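Local coordinates for DegV domain-containing protein spr0652 (Streptococcus pneumoniae, PDB 6CNG) that binds a long-chain fatty acid, here linoleic acid, as a member of the DegV family, and may take part in lipid transport or fatty acid metabolism, at residues N100-T105 with E150-L155; Q262-I267 with A274-L279. All blocks are in the same frame, centred on the assembly; numbering follows the deposited sequence.

Contact 1: N100-T105 with E150-L155; sequences NIFLVT and EKLNDL
L152 reaches from helix 143-157 to strand 100-105 and spreads its two methyls over F102 and V104, both of which project from the face of the strand that looks at the helix. Its CD2 lies over one face of the F102 ring, displaced toward the ring's CG-CD2 side, with L152 CD2 4.0 Å from F102 CD2. The other branch turns to the backbone end of the same side chain, L152 CD1 standing 3.9 Å from F102 CB, and also meets the valine, 3.8 Å from V104 CG2. Beta branching lets V104 offer that methyl close to its own backbone: CG1 is anti to the backbone N (chi1 -172°), while CG2 is left on the N side, where L152 comes past. F102 and V104 are two residues apart and therefore share one face of the strand, whereas L103 between them faces away, onto helices 113-127 and 88-95. Helix 162-174 covers the same patch: the F102 ring stacks with F162 and touches V165 and V166, and L152 also touches I169, and I25 of strand 23-28. No hydrogen bond crosses between the two segments. All three touching residues are buried hydrocarbon, which suits the inside of a helix-on-sheet layer: shape and exclusion of water hold the pair, while polar groups of the helix bond away from it, D154 with R248 and N153 with T38 and A40.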
loop_
_atom_site.group_PDB
_atom_site.type_symbol
_atom_site.label_atom_id
_atom_site.label_comp_id
_atom_site.label_asym_id
_atom_site.label_seq_id
_atom_site.Cartn_x
_atom_site.Cartn_y
_atom_site.Cartn_z
ATOM N N ASN A 100 -8.517 19.874 -8.418
ATOM C CA ASN A 100 -9.205 18.615 -8.178
ATOM C C ASN A 100 -8.191 17.663 -7.548
ATOM O O ASN A 100 -7.231 17.264 -8.211
ATOM C CB ASN A 100 -9.677 18.049 -9.512
ATOM C CG ASN A 100 -10.924 18.718 -10.048
ATOM O OD1 ASN A 100 -11.435 19.673 -9.506
ATOM N ND2 ASN A 100 -11.417 18.192 -11.134
ATOM N N ILE A 101 -8.409 17.269 -6.286
ATOM C CA ILE A 101 -7.423 16.514 -5.513
ATOM C C ILE A 101 -8.041 15.263 -4.910
ATOM O O ILE A 101 -9.049 15.336 -4.210
ATOM C CB ILE A 101 -6.799 17.362 -4.391
ATOM C CG1 ILE A 101 -6.078 18.571 -4.969
ATOM C CG2 ILE A 101 -5.834 16.535 -3.593
ATOM C CD1 ILE A 101 -5.793 19.637 -3.959
ATOM N N PHE A 102 -7.399 14.122 -5.154
ATOM C CA PHE A 102 -7.680 12.865 -4.479
ATOM C C PHE A 102 -6.478 12.475 -3.648
ATOM O O PHE A 102 -5.334 12.601 -4.083
ATOM C CB PHE A 102 -7.988 11.745 -5.470
ATOM C CG PHE A 102 -9.202 12.010 -6.233
ATOM C CD1 PHE A 102 -9.184 12.842 -7.322
ATOM C CD2 PHE A 102 -10.400 11.502 -5.812
ATOM C CE1 PHE A 102 -10.345 13.132 -7.998
ATOM C CE2 PHE A 102 -11.553 11.782 -6.486
ATOM C CZ PHE A 102 -11.524 12.595 -7.572
ATOM N N LEU A 103 -6.755 11.966 -2.469
ATOM C CA LEU A 103 -5.719 11.642 -1.517
ATOM C C LEU A 103 -6.039 10.260 -0.990
ATOM O O LEU A 103 -7.067 10.062 -0.353
ATOM C CB LEU A 103 -5.703 12.695 -0.408
ATOM C CG LEU A 103 -4.533 12.726 0.557
ATOM C CD1 LEU A 103 -4.758 13.827 1.560
ATOM C CD2 LEU A 103 -4.303 11.399 1.251
ATOM N N VAL A 104 -5.167 9.307 -1.268
ATOM C CA VAL A 104 -5.306 7.949 -0.780
ATOM C C VAL A 104 -4.263 7.753 0.299
ATOM O O VAL A 104 -3.068 7.927 0.052
ATOM C CB VAL A 104 -5.098 6.933 -1.908
ATOM C CG1 VAL A 104 -5.429 5.532 -1.443
ATOM C CG2 VAL A 104 -5.921 7.313 -3.092
ATOM N N THR A 105 -4.707 7.360 1.475
ATOM C CA THR A 105 -3.822 7.009 2.557
ATOM C C THR A 105 -3.816 5.511 2.811
ATOM O O THR A 105 -4.739 4.773 2.482
ATOM C CB THR A 105 -4.207 7.714 3.855
ATOM O OG1 THR A 105 -5.379 7.108 4.402
ATOM C CG2 THR A 105 -4.444 9.156 3.610
ATOM N N GLU A 150 -3.689 3.796 -9.617
ATOM C CA GLU A 150 -3.808 3.533 -11.031
ATOM C C GLU A 150 -5.225 3.783 -11.523
ATOM O O GLU A 150 -5.424 4.347 -12.604
ATOM C CB GLU A 150 -3.406 2.091 -11.310
ATOM C CG GLU A 150 -3.803 1.669 -12.710
ATOM C CD GLU A 150 -3.294 0.301 -13.110
ATOM O OE1 GLU A 150 -3.386 -0.037 -14.310
ATOM O OE2 GLU A 150 -2.793 -0.415 -12.226
ATOM N N LYS A 151 -6.222 3.361 -10.755
ATOM C CA LYS A 151 -7.589 3.523 -11.195
ATOM C C LYS A 151 -8.004 4.980 -11.197
ATOM O O LYS A 151 -8.709 5.425 -12.101
ATOM C CB LYS A 151 -8.511 2.717 -10.305
ATOM C CG LYS A 151 -9.965 2.845 -10.705
ATOM C CD LYS A 151 -10.261 2.437 -12.135
ATOM C CE LYS A 151 -9.807 1.048 -12.436
ATOM N NZ LYS A 151 -10.481 0.439 -13.619
ATOM N N LEU A 152 -7.621 5.734 -10.190
ATOM C CA LEU A 152 -7.949 7.140 -10.239
ATOM C C LEU A 152 -7.418 7.756 -11.526
ATOM O O LEU A 152 -8.127 8.508 -12.207
ATOM C CB LEU A 152 -7.358 7.829 -9.032
ATOM C CG LEU A 152 -7.964 7.517 -7.685
ATOM C CD1 LEU A 152 -7.159 8.082 -6.575
ATOM C CD2 LEU A 152 -9.361 8.096 -7.631
ATOM N N ASN A 153 -6.183 7.413 -11.891
ATOM C CA ASN A 153 -5.596 7.925 -13.113
ATOM C C ASN A 153 -6.376 7.472 -14.325
ATOM O O ASN A 153 -6.651 8.261 -15.225
ATOM C CB ASN A 153 -4.151 7.450 -13.223
ATOM C CG ASN A 153 -3.361 8.236 -14.255
ATOM O OD1 ASN A 153 -3.258 9.456 -14.157
ATOM N ND2 ASN A 153 -2.800 7.542 -15.239
ATOM N N ASP A 154 -6.698 6.189 -14.385
ATOM C CA ASP A 154 -7.579 5.684 -15.423
ATOM C C ASP A 154 -8.825 6.558 -15.546
ATOM O O ASP A 154 -9.142 7.066 -16.623
ATOM C CB ASP A 154 -8.000 4.259 -15.068
ATOM C CG ASP A 154 -6.944 3.215 -15.344
ATOM O OD1 ASP A 154 -5.827 3.531 -15.808
ATOM O OD2 ASP A 154 -7.270 2.038 -15.074
ATOM N N LEU A 155 -9.550 6.732 -14.434
ATOM C CA LEU A 155 -10.822 7.446 -14.457
ATOM C C LEU A 155 -10.665 8.863 -14.965
ATOM O O LEU A 155 -11.555 9.366 -15.651
ATOM C CB LEU A 155 -11.484 7.461 -13.080
ATOM C CG LEU A 155 -11.685 6.106 -12.409
ATOM C CD1 LEU A 155 -11.904 6.275 -10.964
ATOM C CD2 LEU A 155 -12.814 5.353 -13.021
#

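Contact 2: Q262-I267 with A274-L279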
loop_
_atom_site.group_PDB
_atom_site.type_symbol
_atom_site.label_atom_id
_atom_site.label_comp_id
_atom_site.label_asym_id
_atom_site.label_seq_id
_atom_site.Cartn_x
_atom_site.Cartn_y
_atom_site.Cartn_z
ATOM N N GLN A 262 6.841 -16.955 -9.750
ATOM C CA GLN A 262 6.254 -18.287 -9.798
ATOM C C GLN A 262 4.760 -18.245 -9.529
ATOM O O GLN A 262 4.007 -19.044 -10.094
ATOM C CB GLN A 262 6.934 -19.212 -8.797
ATOM C CG GLN A 262 8.459 -19.411 -9.026
ATOM C CD GLN A 262 8.822 -20.720 -9.732
ATOM O OE1 GLN A 262 7.966 -21.576 -9.956
ATOM N NE2 GLN A 262 10.097 -20.874 -10.085
ATOM N N LEU A 263 4.332 -17.342 -8.644
ATOM C CA LEU A 263 2.909 -17.108 -8.438
ATOM C C LEU A 263 2.265 -16.508 -9.682
ATOM O O LEU A 263 1.181 -16.942 -10.088
ATOM C CB LEU A 263 2.713 -16.211 -7.210
ATOM C CG LEU A 263 1.300 -15.835 -6.758
ATOM C CD1 LEU A 263 0.475 -17.046 -6.442
ATOM C CD2 LEU A 263 1.379 -14.956 -5.556
ATOM N N SER A 264 2.943 -15.538 -10.320
ATOM C CA SER A 264 2.428 -14.883 -11.523
ATOM C C SER A 264 2.200 -15.880 -12.645
ATOM O O SER A 264 1.170 -15.846 -13.320
ATOM C CB SER A 264 3.402 -13.789 -11.965
ATOM O OG SER A 264 3.147 -13.338 -13.279
ATOM N N GLU A 265 3.166 -16.755 -12.882
ATOM C CA GLU A 265 2.978 -17.777 -13.901
ATOM C C GLU A 265 1.763 -18.639 -13.590
ATOM O O GLU A 265 0.922 -18.842 -14.460
ATOM C CB GLU A 265 4.249 -18.604 -14.072
ATOM C CG GLU A 265 5.345 -17.901 -14.877
ATOM C CD GLU A 265 4.965 -17.636 -16.344
ATOM O OE1 GLU A 265 5.466 -16.641 -16.929
ATOM O OE2 GLU A 265 4.160 -18.407 -16.920
ATOM N N ARG A 266 1.646 -19.136 -12.351
ATOM C CA ARG A 266 0.511 -19.980 -11.973
ATOM C C ARG A 266 -0.805 -19.274 -12.221
ATOM O O ARG A 266 -1.769 -19.882 -12.696
ATOM C CB ARG A 266 0.567 -20.329 -10.485
ATOM C CG ARG A 266 0.948 -21.727 -10.163
ATOM C CD ARG A 266 0.080 -22.335 -9.078
ATOM N NE ARG A 266 -1.084 -23.015 -9.646
ATOM C CZ ARG A 266 -1.835 -23.890 -8.990
ATOM N NH1 ARG A 266 -1.534 -24.193 -7.729
ATOM N NH2 ARG A 266 -2.874 -24.467 -9.601
ATOM N N ILE A 267 -0.878 -18.005 -11.856
ATOM C CA ILE A 267 -2.092 -17.246 -12.070
ATOM C C ILE A 267 -2.360 -17.069 -13.544
ATOM O O ILE A 267 -3.513 -17.144 -13.988
ATOM C CB ILE A 267 -1.982 -15.882 -11.379
ATOM C CG1 ILE A 267 -1.892 -16.106 -9.886
ATOM C CG2 ILE A 267 -3.165 -15.021 -11.768
ATOM C CD1 ILE A 267 -1.502 -14.833 -9.068
ATOM N N ALA A 274 -4.700 -12.337 -17.209
ATOM C CA ALA A 274 -4.330 -11.581 -16.022
ATOM C C ALA A 274 -3.327 -10.492 -16.362
ATOM O O ALA A 274 -2.399 -10.701 -17.147
ATOM C CB ALA A 274 -3.748 -12.508 -14.959
ATOM N N ASP A 275 -3.520 -9.334 -15.738
ATOM C CA ASP A 275 -2.706 -8.159 -15.943
ATOM C C ASP A 275 -1.998 -7.979 -14.606
ATOM O O ASP A 275 -2.564 -7.442 -13.657
ATOM C CB ASP A 275 -3.600 -6.982 -16.318
ATOM C CG ASP A 275 -2.845 -5.653 -16.411
ATOM O OD1 ASP A 275 -1.604 -5.635 -16.222
ATOM O OD2 ASP A 275 -3.506 -4.622 -16.680
ATOM N N ILE A 276 -0.780 -8.459 -14.530
ATOM C CA ILE A 276 -0.025 -8.468 -13.291
ATOM C C ILE A 276 1.175 -7.549 -13.428
ATOM O O ILE A 276 1.874 -7.565 -14.449
ATOM C CB ILE A 276 0.436 -9.903 -12.974
ATOM C CG1 ILE A 276 -0.752 -10.846 -12.953
ATOM C CG2 ILE A 276 1.195 -9.949 -11.646
ATOM C CD1 ILE A 276 -0.335 -12.280 -12.833
ATOM N N LYS A 277 1.399 -6.746 -12.380
ATOM C CA LYS A 277 2.591 -5.938 -12.179
ATOM C C LYS A 277 3.289 -6.382 -10.897
ATOM O O LYS A 277 2.645 -6.771 -9.924
ATOM C CB LYS A 277 2.225 -4.452 -12.045
ATOM C CG LYS A 277 1.386 -3.853 -13.177
ATOM C CD LYS A 277 0.753 -2.494 -12.761
ATOM C CE LYS A 277 -0.484 -2.100 -13.608
ATOM N NZ LYS A 277 -1.644 -3.067 -13.549
ATOM N N ILE A 278 4.614 -6.340 -10.896
ATOM C CA ILE A 278 5.413 -6.621 -9.706
ATOM C C ILE A 278 6.214 -5.354 -9.419
ATOM O O ILE A 278 6.930 -4.858 -10.301
ATOM C CB ILE A 278 6.332 -7.838 -9.913
ATOM C CG1 ILE A 278 5.552 -9.023 -10.478
ATOM C CG2 ILE A 278 7.032 -8.217 -8.623
ATOM C CD1 ILE A 278 6.440 -10.172 -10.940
ATOM N N LEU A 279 6.046 -4.799 -8.215
ATOM C CA LEU A 279 6.720 -3.560 -7.832
ATOM C C LEU A 279 7.544 -3.763 -6.573
ATOM O O LEU A 279 7.150 -4.513 -5.685
ATOM C CB LEU A 279 5.730 -2.426 -7.532
ATOM C CG LEU A 279 4.788 -2.018 -8.647
ATOM C CD1 LEU A 279 3.863 -0.968 -8.103
ATOM C CD2 LEU A 279 5.590 -1.502 -9.800
#
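I276 sends its terminal methyl from strand 275-280 into the side of helix 257-270, where S264 and I267, one helical turn apart, receive it. The nearest approach is I276 CD1 to S264 OG at 3.7 Å, a van der Waals contact, and the same methyl also lies 3.9 Å from the carbonyl S264 O. On the next turn I267 offers a branch methyl, its CG2 being 4.1 Å from I276 CD1. That CG2 is equally the partner of the short side chain at the start of the segment, lying 4.1 Å from A274 CB.

The extended shape of I276 explains its reach: with CG1 anti to the carbonyl carbon and chi2 at 172°, CD1 is carried straight out from the strand. Serine suits the helix side because it is small enough to let this methyl come close to the backbone, and its hydroxyl is held by a hydrogen bond with R268 NE. The same arginine forms a salt bridge with E265 and touches I276, so an ion pair borders the apolar patch. Alanine at 274, where the helix-to-strand connection ends, leaves room for the branched I267 beside it.

Further out, I267 also meets I249 of strand 247-253, Y244, and L239 of helix 228-242, while A274 touches Y244. Backbone hydrogen bonds of D275, K277 and L279 pair strand 275-280 with the parallel strand 247-253. The contact thus closes the second half of a beta-alpha-beta unit, strand 247-253, helix 257-270 and strand 275-280, with the helix packed against one of the sheet's two outermost strands within this chain.

Both contacts lay a helix against a sheet strand without a hydrogen bond between the segments, but they belong to different sheets. Contact 1 is wholly buried, on a strand flanked by parallel neighbours 23-28 and 132-137, and aromatic and branched apolar groups fill it. Contact 2 lies at the edge strand of the other sheet and is only partly buried; it has no aromatic ring across it, and two isoleucines meet an alanine and a serine, with the charged R268 and E265 close by. The two share no helix or strand, yet they meet through charge: E150 OE2 forms a salt bridge with K277 NZ at 3.2 Å, joining helix 143-157 to strand 275-280 on residues outside either apolar patch.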